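Local coordinates for tylactone synthase starter module and modules 1 & 2 (Streptomyces fradiae, PDB 2Z5L), which probably reduces the beta-keto group of a growing polyketide with NADPH, setting hydroxyl stereochemistry, as the first ketoreductase of the tylosin polyketide synthase, at residues A[51-56]-A[107-112]; A[80-85]-A[92-97]; A[150-155]-A[234-239]; A[260-265]-A[338-343]; A[286-291]-A[313-318]. All blocks are in the same frame, centred on the assembly; numbering follows the deposited sequence.

Contact 1: A[51-56]-A[107-112]; sequences LLVAPP and TTVVSL
Leu52 and Val110 run side by side from adjacent parallel strands, with CD2 of Leu52 resting 3.6 Å from CB of Val110 and reaching both of its methyls a little farther off. This pairing is the close-packed part of one sheet face. The first torsion of Leu52 (chi1 -53°) sets CG opposite the carbonyl carbon, which swings the isobutyl group over toward the neighbouring strand. On the reverse face, Val53 CG2 meets Val109 CG1 at 3.6 Å, the two side chains meeting at a slant because the residues are diagonal neighbours, while Leu51 stands beside them. Four backbone hydrogen bonds join segments 51-56 and 107-112 in parallel register, the shortest from Leu112 N to Val53 O at 2.7 Å. Leu112 also brings its CB to 3.8 Å from Ala54 CB, extending the apolar strip to Ala54 and Leu112. The looser side is made by Pro55, whose CD is 3.9 Å from Leu112 O, by Pro56, which leaves the contact and is exposed, and by the partly exposed Thr108, whose side chain stays 5.5 Å from segment 51-56 at its nearest atoms. Helix 60-71 covers the Leu52 face through Leu63, Thr67 and Leu70, whereas Met99 of helix 88-99 covers Leu51 and Val109. This sandwich of helices about a parallel sheet is characteristic of a Rossmann-like fold. Aliphatic groups line both faces and the backbone N-H and C=O groups between them are paired, chemistry consistent with a water-poor sheet interior.

Contact 2: A[80-85]-A[92-97]; sequences LEVPIG and AELLKP
Leu80 and Leu95 meet through their CD2 methyls, with the side chains crossing at about a right angle. The separation of Leu80 CD2 and Leu95 CD2, 3.2 Å, is shorter than ordinary van der Waals contact, so the pair is crowded or slightly misplaced in the model and its exact value is doubtful. The branch of Leu80 is turned toward the helix: chi1 of -166° carries CG away from its own backbone nitrogen, and both terminal methyls, CD1 and CD2, then come to 3.5 Å from the backbone oxygen Leu94 O. Leu94 answers from the helix with its CD1, which enters the angle between strand and loop. There it lies 3.7 Å from Val82 CG2, the two side chains meeting obliquely, and 3.6 Å from the carbonyl oxygen Glu81 O. Pro83 CD closes the outer margin at 4.2 Å from the same Leu94 CD1. Glu81 itself turns away from the helix, and its OE2 is bound by Thr57 N. On the inner side Leu95 continues beyond the contact to Leu51 of strand 49-54 and to Leu128, Val132 and Ile135 of helix 119-135. Helix 88-99 thus lies over the short outermost strand 80-81, and the loop following that strand leads directly into it, a strand-to-helix step of the parallel alpha/beta layering. Every cross-segment approach is made by carbon, either to carbon or to a carbonyl oxygen. The chemistry is consistent with hydrophobic packing, with Leu95 on the buried side and Leu94 at the partly exposed margin.

Contact 3: A[150-155]-A[234-239]; sequences VAVVPG and AVRASG
A partly buried contact joins the loop after parallel strand 140-147, in the N-terminal Rossmann-like alpha/beta part of the fold, to the antiparallel beta hairpin in which a type I beta turn from Arg236 to Gly239 connects strands 232-236 and 239-247. The turn is closed by two backbone bonds between Arg236 and Gly239, each 2.7 Å long. Apolar contact is small: Val152 CG2 lies 3.6 Å from Ala234 CB, and Val150 CG2 touches the same methyl more distantly at 4.4 Å. Trp33 of strand 28-35 packs on all three residues. The Arg236 chain bends at its second torsion (chi2 -72°), bringing the guanidinium back alongside the loop. Val152 CG2 then sits over one face of that group, toward its rim, whereas Val150 O lies near its plane at an edge, 3.1 Å from NH2 but at an angle too poor for a hydrogen bond. The charge is met by salt bridges from NH2 to Asp185 and Glu156, and Glu156 OE1 also accepts the backbone N-H groups of Val152 and Val153, so one carboxylate links the loop to the arginine. Arg236 NH1 bonds to Val235 O at 3.0 Å, with the carbonyl oxygen in the guanidinium plane but the donor well above the carbonyl plane.

Contact 4: A[260-265]-A[338-343]; sequences GTVLIT and AVFHTA
The rings of Phe340 and His341 project to opposite faces of two adjacent parallel strands, and each is met differently by strand 261-265. Phe340 has Val262 CG1 and the carbonyl oxygen Leu263 O at its edge, near the ring plane, with Val262 CG1 at 3.5 Å from Phe340 CD2. Ile264 CG1 approaches more slantwise, 4.0 Å from Phe340 CB. On the other face, the His341 ring has Ala343 N over one face toward the rim and Thr265 CG2 in plane at its edge. Thr265 OG1 and His341 ND1 are 2.6 Å apart in a hydrogen bond whose donor may be either atom. That hydroxyl is held between the threonine N and carbonyl carbon (chi1 72°), a rotamer that directs it at the imidazole; weaker bonds from Thr342 N and Ala343 N also reach it. The far nitrogen, His341 NE2, bonds to Lys366 O, so both ring nitrogens are engaged and the ring's rotation is fixed. Thr342 OG1 donates to Thr265 O at 2.9 Å, tying Thr265 to the loop that follows strand 338-341. The middle of the backbone ladder is short and firm, Phe340 N to Leu263 O being 2.7 Å and Thr265 N to Phe340 O 2.8 Å, while the bonds at its two ends are weak. This pair is central to the Rossmann fold of the ketoreductase, strand 261-265 leading into a glycine-rich pattern consistent with cofactor binding. Strand 286-291 flanks 261-265 and strand 386-391 flanks 338-341, while Leu275 and Leu279 of helix 270-281 cover the Phe340 face.

Contact 5: A[286-291]-A[313-318]; sequences RLVLTS and EVVHAA
Ser291 and His316 make the one side-chain hydrogen bond of this strand pair: OG and NE2 are 2.6 Å apart, with the hydroxyl at the ring edge near its plane. The histidine reaches it because chi1 of -168° takes CG away from its backbone nitrogen, laying the imidazole along the neighbouring strand. Ser291 OG has a second, weak partner in Gly294 N. Charge pairing occurs at the opposite end, where Arg286 and Glu313 run side by side, pointing the same way. Arg286 NE and Glu313 OE2 are 3.8 Å apart, a long salt bridge; the carboxylate oxygen sits off the guanidinium plane, leaving electrostatic attraction without a directed N-H bond. The guanidinium and carboxylate planes differ by 22°. Apolar contact is carried by Val288 and Val315, which point the same way, Val315 CG1 being 3.8 Å from Val288 CG2 and equally near Val288 CG1. On the reverse face, Leu289 CD1 and Val314 CG1 approach more loosely at 4.4 Å. Five backbone hydrogen bonds complete the parallel ladder, from Leu287 N to Glu313 O at 2.7 Å to Ser291 N to Ala317 O at 3.1 Å. The axes are only 12° from parallel. These strands and helix 300-308 form a beta-alpha-beta crossover of the Rossmann fold, with strand 313-318 at the sheet margin. Leu307 of that helix covers Leu289 and Val314, Leu330 of helix 324-333 covers Val288 and Ala317 from the other face, and strand 261-265 adjoins 286-291 on the inner side.

Overall arrangement
From the N terminus, strand 49-54 opens the loop that contact 1 closes at strand 107-111. Contact 2 nests inside it and touches it through backbone pairing of Leu52 and Ala54 with Leu80, so edge strand, helix 88-99 and inner strands form one layered unit. Contact 3 follows in series, tying the loop after strand 140-147 to the hairpin at Arg236, with its centre about 23 Å from that of contact 1. Then 260-265 opens the loop of contact 4, within which contact 5 nests; together they join neighbouring strands of the ketoreductase Rossmann fold, 261-265 pairing directly with 286-291. Contacts 1 and 4, centres about 42 Å apart, lie on opposite sides of the chain's centre.

Contact 1: A[51-56]-A[107-112]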
# COMPACT_ATOMS: atom_id res chain seq x y z
N LEU A 51 5.54 25.16 9.27
CA LEU A 51 4.36 25.08 10.11
C LEU A 51 4.30 23.64 10.61
O LEU A 51 4.04 22.73 9.83
CB LEU A 51 3.11 25.40 9.30
CG LEU A 51 1.78 25.46 10.06
CD1 LEU A 51 1.72 26.71 10.93
CD2 LEU A 51 0.62 25.49 9.05
N LEU A 52 4.56 23.44 11.90
CA LEU A 52 4.49 22.09 12.46
C LEU A 52 3.07 21.82 12.89
O LEU A 52 2.56 22.49 13.79
CB LEU A 52 5.40 21.96 13.68
CG LEU A 52 6.85 22.37 13.51
CD1 LEU A 52 7.56 22.15 14.83
CD2 LEU A 52 7.51 21.57 12.40
N VAL A 53 2.42 20.85 12.24
CA VAL A 53 1.05 20.45 12.55
C VAL A 53 1.12 19.18 13.38
O VAL A 53 1.73 18.20 12.97
CB VAL A 53 0.24 20.14 11.28
CG1 VAL A 53 -1.20 19.84 11.64
CG2 VAL A 53 0.33 21.31 10.30
N ALA A 54 0.49 19.19 14.55
CA ALA A 54 0.52 18.02 15.41
C ALA A 54 -0.76 17.84 16.22
O ALA A 54 -1.48 18.81 16.47
CB ALA A 54 1.71 18.12 16.36
N PRO A 55 -1.05 16.59 16.65
CA PRO A 55 -2.25 16.28 17.44
C PRO A 55 -2.17 16.99 18.79
O PRO A 55 -1.09 17.33 19.24
CB PRO A 55 -2.18 14.77 17.61
CG PRO A 55 -1.40 14.32 16.44
CD PRO A 55 -0.32 15.36 16.32
N PRO A 56 -3.32 17.21 19.44
CA PRO A 56 -3.40 17.88 20.74
C PRO A 56 -2.34 17.40 21.73
O PRO A 56 -2.42 16.29 22.25
CB PRO A 56 -4.81 17.55 21.20
CG PRO A 56 -5.56 17.48 19.91
CD PRO A 56 -4.64 16.67 19.05
N THR A 107 5.05 28.05 2.23
CA THR A 107 4.81 27.55 3.57
C THR A 107 5.08 26.06 3.55
O THR A 107 4.35 25.30 2.90
CB THR A 107 3.36 27.76 4.03
OG1 THR A 107 2.94 29.10 3.75
CG2 THR A 107 3.24 27.48 5.52
N THR A 108 6.13 25.63 4.24
CA THR A 108 6.43 24.22 4.29
C THR A 108 5.70 23.59 5.48
O THR A 108 6.08 23.82 6.63
CB THR A 108 7.94 23.97 4.46
OG1 THR A 108 8.64 24.46 3.31
CG2 THR A 108 8.20 22.48 4.64
N VAL A 109 4.66 22.82 5.19
CA VAL A 109 3.87 22.16 6.23
C VAL A 109 4.48 20.82 6.65
O VAL A 109 4.59 19.90 5.84
CB VAL A 109 2.42 21.89 5.76
CG1 VAL A 109 1.57 21.43 6.94
CG2 VAL A 109 1.83 23.14 5.13
N VAL A 110 4.87 20.74 7.92
CA VAL A 110 5.46 19.53 8.49
C VAL A 110 4.41 18.90 9.40
O VAL A 110 4.15 19.40 10.48
CB VAL A 110 6.72 19.85 9.32
CG1 VAL A 110 7.40 18.56 9.77
CG2 VAL A 110 7.68 20.68 8.47
N SER A 111 3.81 17.80 8.93
CA SER A 111 2.77 17.11 9.68
C SER A 111 3.26 15.99 10.60
O SER A 111 3.99 15.10 10.18
CB SER A 111 1.74 16.52 8.71
OG SER A 111 0.81 15.70 9.38
N LEU A 112 2.85 16.06 11.86
CA LEU A 112 3.21 15.05 12.83
C LEU A 112 1.99 14.17 13.10
O LEU A 112 2.02 13.30 13.97
CB LEU A 112 3.67 15.72 14.13
CG LEU A 112 4.98 16.53 14.00
CD1 LEU A 112 5.33 17.19 15.33
CD2 LEU A 112 6.10 15.61 13.55

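Contact 2: A[80-85]-A[92-97]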
# COMPACT_ATOMS: atom_id res chain seq x y z
N LEU A 80 0.97 24.30 14.89
CA LEU A 80 -0.49 24.28 14.80
C LEU A 80 -1.01 22.97 15.40
O LEU A 80 -0.36 21.93 15.32
CB LEU A 80 -0.94 24.38 13.34
CG LEU A 80 -2.42 24.71 13.11
CD1 LEU A 80 -2.69 26.18 13.41
CD2 LEU A 80 -2.80 24.41 11.68
N GLU A 81 -2.20 23.02 15.98
CA GLU A 81 -2.78 21.83 16.58
C GLU A 81 -4.03 21.35 15.83
O GLU A 81 -5.01 22.09 15.71
CB GLU A 81 -3.13 22.10 18.04
CG GLU A 81 -3.19 20.85 18.88
CD GLU A 81 -3.30 21.14 20.37
OE1 GLU A 81 -4.38 21.57 20.82
OE2 GLU A 81 -2.29 20.94 21.08
N VAL A 82 -3.98 20.12 15.33
CA VAL A 82 -5.12 19.54 14.64
C VAL A 82 -5.42 18.18 15.23
O VAL A 82 -4.64 17.25 15.12
CB VAL A 82 -4.88 19.35 13.13
CG1 VAL A 82 -6.04 18.56 12.52
CG2 VAL A 82 -4.76 20.69 12.45
N PRO A 83 -6.58 18.06 15.87
CA PRO A 83 -6.98 16.79 16.49
C PRO A 83 -7.26 15.67 15.48
O PRO A 83 -7.74 15.91 14.36
CB PRO A 83 -8.21 17.18 17.29
CG PRO A 83 -8.84 18.25 16.44
CD PRO A 83 -7.65 19.07 15.99
N ILE A 84 -6.92 14.45 15.89
CA ILE A 84 -7.16 13.27 15.08
C ILE A 84 -8.68 13.21 14.97
O ILE A 84 -9.38 13.61 15.90
CB ILE A 84 -6.58 12.04 15.79
CG1 ILE A 84 -5.09 12.27 16.00
CG2 ILE A 84 -6.80 10.78 14.97
CD1 ILE A 84 -4.44 11.29 16.94
N GLY A 85 -9.21 12.74 13.85
CA GLY A 85 -10.65 12.71 13.71
C GLY A 85 -11.15 13.96 12.99
O GLY A 85 -12.24 13.95 12.41
N ALA A 92 -9.19 22.77 7.26
CA ALA A 92 -9.00 23.96 6.42
C ALA A 92 -9.11 25.20 7.33
O ALA A 92 -8.28 26.10 7.24
CB ALA A 92 -10.06 24.01 5.31
N GLU A 93 -10.12 25.22 8.20
CA GLU A 93 -10.32 26.35 9.12
C GLU A 93 -9.15 26.61 10.06
O GLU A 93 -8.86 27.76 10.42
CB GLU A 93 -11.59 26.15 9.96
CG GLU A 93 -12.83 26.81 9.37
CD GLU A 93 -14.10 26.51 10.16
OE1 GLU A 93 -14.13 26.74 11.40
OE2 GLU A 93 -15.09 26.06 9.53
N LEU A 94 -8.48 25.54 10.48
CA LEU A 94 -7.33 25.67 11.38
C LEU A 94 -6.07 26.14 10.65
O LEU A 94 -5.26 26.87 11.21
CB LEU A 94 -7.05 24.34 12.08
CG LEU A 94 -8.09 23.87 13.10
CD1 LEU A 94 -7.83 22.42 13.46
CD2 LEU A 94 -8.02 24.75 14.34
N LEU A 95 -5.93 25.74 9.39
CA LEU A 95 -4.76 26.13 8.59
C LEU A 95 -4.90 27.49 7.91
O LEU A 95 -3.92 28.23 7.77
CB LEU A 95 -4.49 25.10 7.50
CG LEU A 95 -4.02 23.70 7.86
CD1 LEU A 95 -4.00 22.85 6.60
CD2 LEU A 95 -2.65 23.76 8.51
N LYS A 96 -6.12 27.78 7.48
CA LYS A 96 -6.47 29.00 6.76
C LYS A 96 -5.69 30.25 7.19
O LYS A 96 -5.04 30.90 6.35
CB LYS A 96 -7.99 29.26 6.89
CG LYS A 96 -8.58 30.36 5.99
CD LYS A 96 -8.95 29.83 4.61
CE LYS A 96 -9.54 30.92 3.67
NZ LYS A 96 -10.97 31.30 3.96
N PRO A 97 -5.74 30.60 8.48
CA PRO A 97 -5.02 31.78 8.96
C PRO A 97 -3.48 31.75 8.89
O PRO A 97 -2.86 32.79 8.66
CB PRO A 97 -5.57 31.96 10.38
CG PRO A 97 -5.91 30.57 10.79
CD PRO A 97 -6.53 29.98 9.56

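Contact 3: A[150-155]-A[234-239]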
# COMPACT_ATOMS: atom_id res chain seq x y z
N VAL A 150 8.03 1.85 7.86
CA VAL A 150 8.71 0.90 6.99
C VAL A 150 9.90 0.25 7.69
O VAL A 150 10.60 0.90 8.45
CB VAL A 150 9.22 1.62 5.73
CG1 VAL A 150 8.05 2.12 4.89
CG2 VAL A 150 10.09 2.79 6.15
N ALA A 151 10.12 -1.04 7.41
CA ALA A 151 11.23 -1.78 8.01
C ALA A 151 12.46 -1.68 7.11
O ALA A 151 12.51 -2.28 6.04
CB ALA A 151 10.83 -3.23 8.19
N VAL A 152 13.46 -0.91 7.56
CA VAL A 152 14.69 -0.73 6.79
C VAL A 152 15.86 -1.57 7.31
O VAL A 152 16.71 -2.01 6.53
CB VAL A 152 15.13 0.75 6.80
CG1 VAL A 152 16.40 0.91 5.97
CG2 VAL A 152 14.02 1.63 6.27
N VAL A 153 15.90 -1.78 8.62
CA VAL A 153 16.96 -2.55 9.27
C VAL A 153 16.38 -3.81 9.92
O VAL A 153 15.21 -3.85 10.29
CB VAL A 153 17.69 -1.70 10.35
CG1 VAL A 153 18.26 -0.44 9.73
CG2 VAL A 153 16.74 -1.35 11.49
N PRO A 154 17.20 -4.87 10.06
CA PRO A 154 16.77 -6.14 10.67
C PRO A 154 16.15 -5.98 12.06
O PRO A 154 16.70 -5.28 12.91
CB PRO A 154 18.05 -6.97 10.69
CG PRO A 154 18.79 -6.47 9.48
CD PRO A 154 18.60 -4.97 9.59
N GLY A 155 15.02 -6.62 12.27
CA GLY A 155 14.35 -6.54 13.56
C GLY A 155 13.08 -5.70 13.55
O GLY A 155 12.04 -6.13 14.07
N ALA A 234 14.01 7.36 5.03
CA ALA A 234 13.88 6.77 6.35
C ALA A 234 15.11 7.15 7.16
O ALA A 234 16.23 6.80 6.80
CB ALA A 234 13.78 5.26 6.24
N VAL A 235 14.90 7.89 8.24
CA VAL A 235 16.01 8.32 9.07
C VAL A 235 16.28 7.30 10.18
O VAL A 235 15.41 6.99 10.98
CB VAL A 235 15.73 9.69 9.71
CG1 VAL A 235 16.88 10.09 10.62
CG2 VAL A 235 15.52 10.73 8.62
N ARG A 236 17.51 6.80 10.21
CA ARG A 236 17.94 5.83 11.20
C ARG A 236 19.28 6.27 11.78
O ARG A 236 19.94 7.16 11.22
CB ARG A 236 18.08 4.45 10.55
CG ARG A 236 16.77 3.83 10.08
CD ARG A 236 15.93 3.38 11.27
NE ARG A 236 14.68 2.73 10.86
CZ ARG A 236 13.63 3.37 10.35
NH1 ARG A 236 13.66 4.69 10.20
NH2 ARG A 236 12.55 2.69 10.00
N ALA A 237 19.68 5.66 12.89
CA ALA A 237 20.95 6.00 13.54
C ALA A 237 22.09 5.81 12.54
O ALA A 237 23.07 6.55 12.54
CB ALA A 237 21.18 5.11 14.75
N SER A 238 21.92 4.81 11.68
CA SER A 238 22.89 4.49 10.66
C SER A 238 22.94 5.61 9.62
O SER A 238 23.92 5.75 8.89
CB SER A 238 22.48 3.18 9.98
OG SER A 238 21.94 2.27 10.93
N GLY A 239 21.87 6.40 9.57
CA GLY A 239 21.78 7.50 8.62
C GLY A 239 20.44 7.54 7.92
O GLY A 239 19.47 6.95 8.41

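Contact 4: A[260-265]-A[338-343]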
# COMPACT_ATOMS: atom_id res chain seq x y z
N GLY A 260 -4.78 -30.24 0.73
CA GLY A 260 -5.72 -29.97 1.81
C GLY A 260 -6.81 -28.97 1.47
O GLY A 260 -7.24 -28.88 0.31
N THR A 261 -7.27 -28.21 2.46
CA THR A 261 -8.33 -27.22 2.25
C THR A 261 -7.74 -25.86 1.87
O THR A 261 -6.82 -25.37 2.53
CB THR A 261 -9.23 -27.08 3.51
OG1 THR A 261 -9.70 -28.38 3.90
CG2 THR A 261 -10.44 -26.19 3.23
N VAL A 262 -8.25 -25.26 0.80
CA VAL A 262 -7.78 -23.96 0.37
C VAL A 262 -8.93 -22.96 0.46
O VAL A 262 -10.00 -23.16 -0.12
CB VAL A 262 -7.23 -24.00 -1.08
CG1 VAL A 262 -6.72 -22.63 -1.49
CG2 VAL A 262 -6.11 -25.03 -1.19
N LEU A 263 -8.71 -21.90 1.23
CA LEU A 263 -9.70 -20.85 1.41
C LEU A 263 -9.38 -19.72 0.45
O LEU A 263 -8.25 -19.21 0.45
CB LEU A 263 -9.66 -20.31 2.84
CG LEU A 263 -10.56 -19.12 3.15
CD1 LEU A 263 -12.03 -19.47 2.86
CD2 LEU A 263 -10.40 -18.74 4.64
N ILE A 264 -10.36 -19.31 -0.34
CA ILE A 264 -10.17 -18.23 -1.31
C ILE A 264 -11.25 -17.15 -1.17
O ILE A 264 -12.42 -17.40 -1.48
CB ILE A 264 -10.23 -18.74 -2.76
CG1 ILE A 264 -9.04 -19.64 -3.06
CG2 ILE A 264 -10.29 -17.56 -3.73
CD1 ILE A 264 -9.22 -20.48 -4.33
N THR A 265 -10.87 -15.96 -0.72
CA THR A 265 -11.88 -14.90 -0.62
C THR A 265 -12.01 -14.25 -2.00
O THR A 265 -11.11 -14.37 -2.84
CB THR A 265 -11.56 -13.86 0.48
OG1 THR A 265 -10.46 -13.03 0.09
CG2 THR A 265 -11.19 -14.57 1.80
N ALA A 338 -4.16 -23.37 3.41
CA ALA A 338 -3.75 -22.23 2.61
C ALA A 338 -4.92 -21.25 2.46
O ALA A 338 -6.06 -21.66 2.25
CB ALA A 338 -3.26 -22.70 1.24
N VAL A 339 -4.62 -19.96 2.57
CA VAL A 339 -5.61 -18.89 2.43
C VAL A 339 -5.19 -17.95 1.32
O VAL A 339 -4.03 -17.54 1.25
CB VAL A 339 -5.76 -18.07 3.74
CG1 VAL A 339 -6.76 -16.93 3.54
CG2 VAL A 339 -6.24 -18.97 4.87
N PHE A 340 -6.12 -17.60 0.43
CA PHE A 340 -5.84 -16.67 -0.67
C PHE A 340 -6.87 -15.54 -0.59
O PHE A 340 -8.07 -15.75 -0.79
CB PHE A 340 -5.93 -17.39 -2.01
CG PHE A 340 -4.81 -18.37 -2.26
CD1 PHE A 340 -3.64 -17.97 -2.90
CD2 PHE A 340 -4.93 -19.69 -1.87
CE1 PHE A 340 -2.61 -18.89 -3.15
CE2 PHE A 340 -3.91 -20.61 -2.12
CZ PHE A 340 -2.75 -20.21 -2.75
N HIS A 341 -6.40 -14.33 -0.30
CA HIS A 341 -7.29 -13.18 -0.17
C HIS A 341 -7.32 -12.34 -1.44
O HIS A 341 -6.42 -11.52 -1.66
CB HIS A 341 -6.82 -12.31 1.00
CG HIS A 341 -7.77 -11.21 1.37
ND1 HIS A 341 -9.11 -11.44 1.60
CD2 HIS A 341 -7.57 -9.89 1.56
CE1 HIS A 341 -9.70 -10.29 1.90
NE2 HIS A 341 -8.79 -9.34 1.89
N THR A 342 -8.33 -12.53 -2.28
CA THR A 342 -8.42 -11.74 -3.51
C THR A 342 -9.55 -10.71 -3.40
O THR A 342 -9.71 -9.88 -4.29
CB THR A 342 -8.64 -12.63 -4.78
OG1 THR A 342 -10.03 -12.84 -5.00
CG2 THR A 342 -8.01 -14.02 -4.63
N ALA A 343 -10.31 -10.73 -2.29
CA ALA A 343 -11.41 -9.78 -2.12
C ALA A 343 -10.99 -8.31 -2.13
O ALA A 343 -9.91 -7.95 -1.67
CB ALA A 343 -12.19 -10.08 -0.84

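Contact 5: A[286-291]-A[313-318]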
# COMPACT_ATOMS: atom_id res chain seq x y z
N ARG A 286 -9.77 -29.57 -1.19
CA ARG A 286 -10.99 -28.87 -0.88
C ARG A 286 -10.81 -27.37 -1.10
O ARG A 286 -9.80 -26.78 -0.71
CB ARG A 286 -11.41 -29.12 0.57
CG ARG A 286 -12.75 -28.49 0.98
CD ARG A 286 -13.01 -28.60 2.48
NE ARG A 286 -12.97 -29.98 2.96
CZ ARG A 286 -12.80 -30.32 4.24
NH1 ARG A 286 -12.66 -29.38 5.16
NH2 ARG A 286 -12.74 -31.59 4.59
N LEU A 287 -11.81 -26.77 -1.73
CA LEU A 287 -11.79 -25.35 -1.96
C LEU A 287 -12.99 -24.79 -1.25
O LEU A 287 -14.08 -25.37 -1.29
CB LEU A 287 -11.89 -25.02 -3.46
CG LEU A 287 -10.66 -25.27 -4.33
CD1 LEU A 287 -10.92 -24.82 -5.78
CD2 LEU A 287 -9.48 -24.50 -3.75
N VAL A 288 -12.78 -23.67 -0.57
CA VAL A 288 -13.83 -22.97 0.15
C VAL A 288 -13.80 -21.56 -0.42
O VAL A 288 -12.83 -20.84 -0.23
CB VAL A 288 -13.53 -22.94 1.65
CG1 VAL A 288 -14.49 -22.02 2.36
CG2 VAL A 288 -13.66 -24.36 2.20
N LEU A 289 -14.86 -21.19 -1.13
CA LEU A 289 -14.94 -19.88 -1.77
C LEU A 289 -15.93 -18.97 -1.08
O LEU A 289 -17.05 -19.37 -0.77
CB LEU A 289 -15.34 -20.06 -3.23
CG LEU A 289 -14.61 -21.17 -3.99
CD1 LEU A 289 -15.28 -21.35 -5.35
CD2 LEU A 289 -13.14 -20.84 -4.15
N THR A 290 -15.52 -17.73 -0.83
CA THR A 290 -16.43 -16.80 -0.19
C THR A 290 -16.72 -15.71 -1.19
O THR A 290 -15.87 -15.38 -2.01
CB THR A 290 -15.83 -16.19 1.07
OG1 THR A 290 -14.97 -15.11 0.71
CG2 THR A 290 -15.02 -17.24 1.84
N SER A 291 -17.94 -15.18 -1.12
CA SER A 291 -18.36 -14.10 -2.00
C SER A 291 -19.52 -13.34 -1.37
O SER A 291 -20.19 -13.84 -0.46
CB SER A 291 -18.79 -14.64 -3.36
OG SER A 291 -19.95 -15.45 -3.25
N GLU A 313 -13.09 -31.12 -3.63
CA GLU A 313 -14.36 -30.85 -2.96
C GLU A 313 -14.60 -29.34 -2.81
O GLU A 313 -13.73 -28.61 -2.35
CB GLU A 313 -14.40 -31.53 -1.59
CG GLU A 313 -15.79 -31.64 -1.00
CD GLU A 313 -15.79 -32.22 0.40
OE1 GLU A 313 -15.45 -33.42 0.54
OE2 GLU A 313 -16.11 -31.49 1.36
N VAL A 314 -15.79 -28.89 -3.19
CA VAL A 314 -16.08 -27.45 -3.20
C VAL A 314 -17.24 -26.93 -2.41
O VAL A 314 -18.38 -27.35 -2.59
CB VAL A 314 -16.31 -26.94 -4.63
CG1 VAL A 314 -16.62 -25.45 -4.63
CG2 VAL A 314 -15.12 -27.28 -5.49
N VAL A 315 -16.95 -25.94 -1.58
CA VAL A 315 -17.99 -25.33 -0.76
C VAL A 315 -18.02 -23.80 -0.99
O VAL A 315 -16.97 -23.16 -1.06
CB VAL A 315 -17.72 -25.67 0.74
CG1 VAL A 315 -17.36 -24.43 1.52
CG2 VAL A 315 -18.92 -26.39 1.32
N HIS A 316 -19.21 -23.23 -1.07
CA HIS A 316 -19.35 -21.80 -1.30
C HIS A 316 -20.21 -21.10 -0.23
O HIS A 316 -21.33 -21.53 0.06
CB HIS A 316 -19.95 -21.57 -2.69
CG HIS A 316 -19.89 -20.15 -3.16
ND1 HIS A 316 -20.37 -19.75 -4.39
CD2 HIS A 316 -19.42 -19.04 -2.55
CE1 HIS A 316 -20.20 -18.44 -4.51
NE2 HIS A 316 -19.63 -17.99 -3.41
N ALA A 317 -19.69 -20.03 0.35
CA ALA A 317 -20.42 -19.29 1.38
C ALA A 317 -20.39 -17.77 1.19
O ALA A 317 -19.45 -17.22 0.63
CB ALA A 317 -19.86 -19.63 2.76
N ALA A 318 -21.43 -17.11 1.68
CA ALA A 318 -21.54 -15.66 1.59
C ALA A 318 -20.81 -15.01 2.76
O ALA A 318 -20.61 -15.64 3.81
CB ALA A 318 -23.00 -15.24 1.58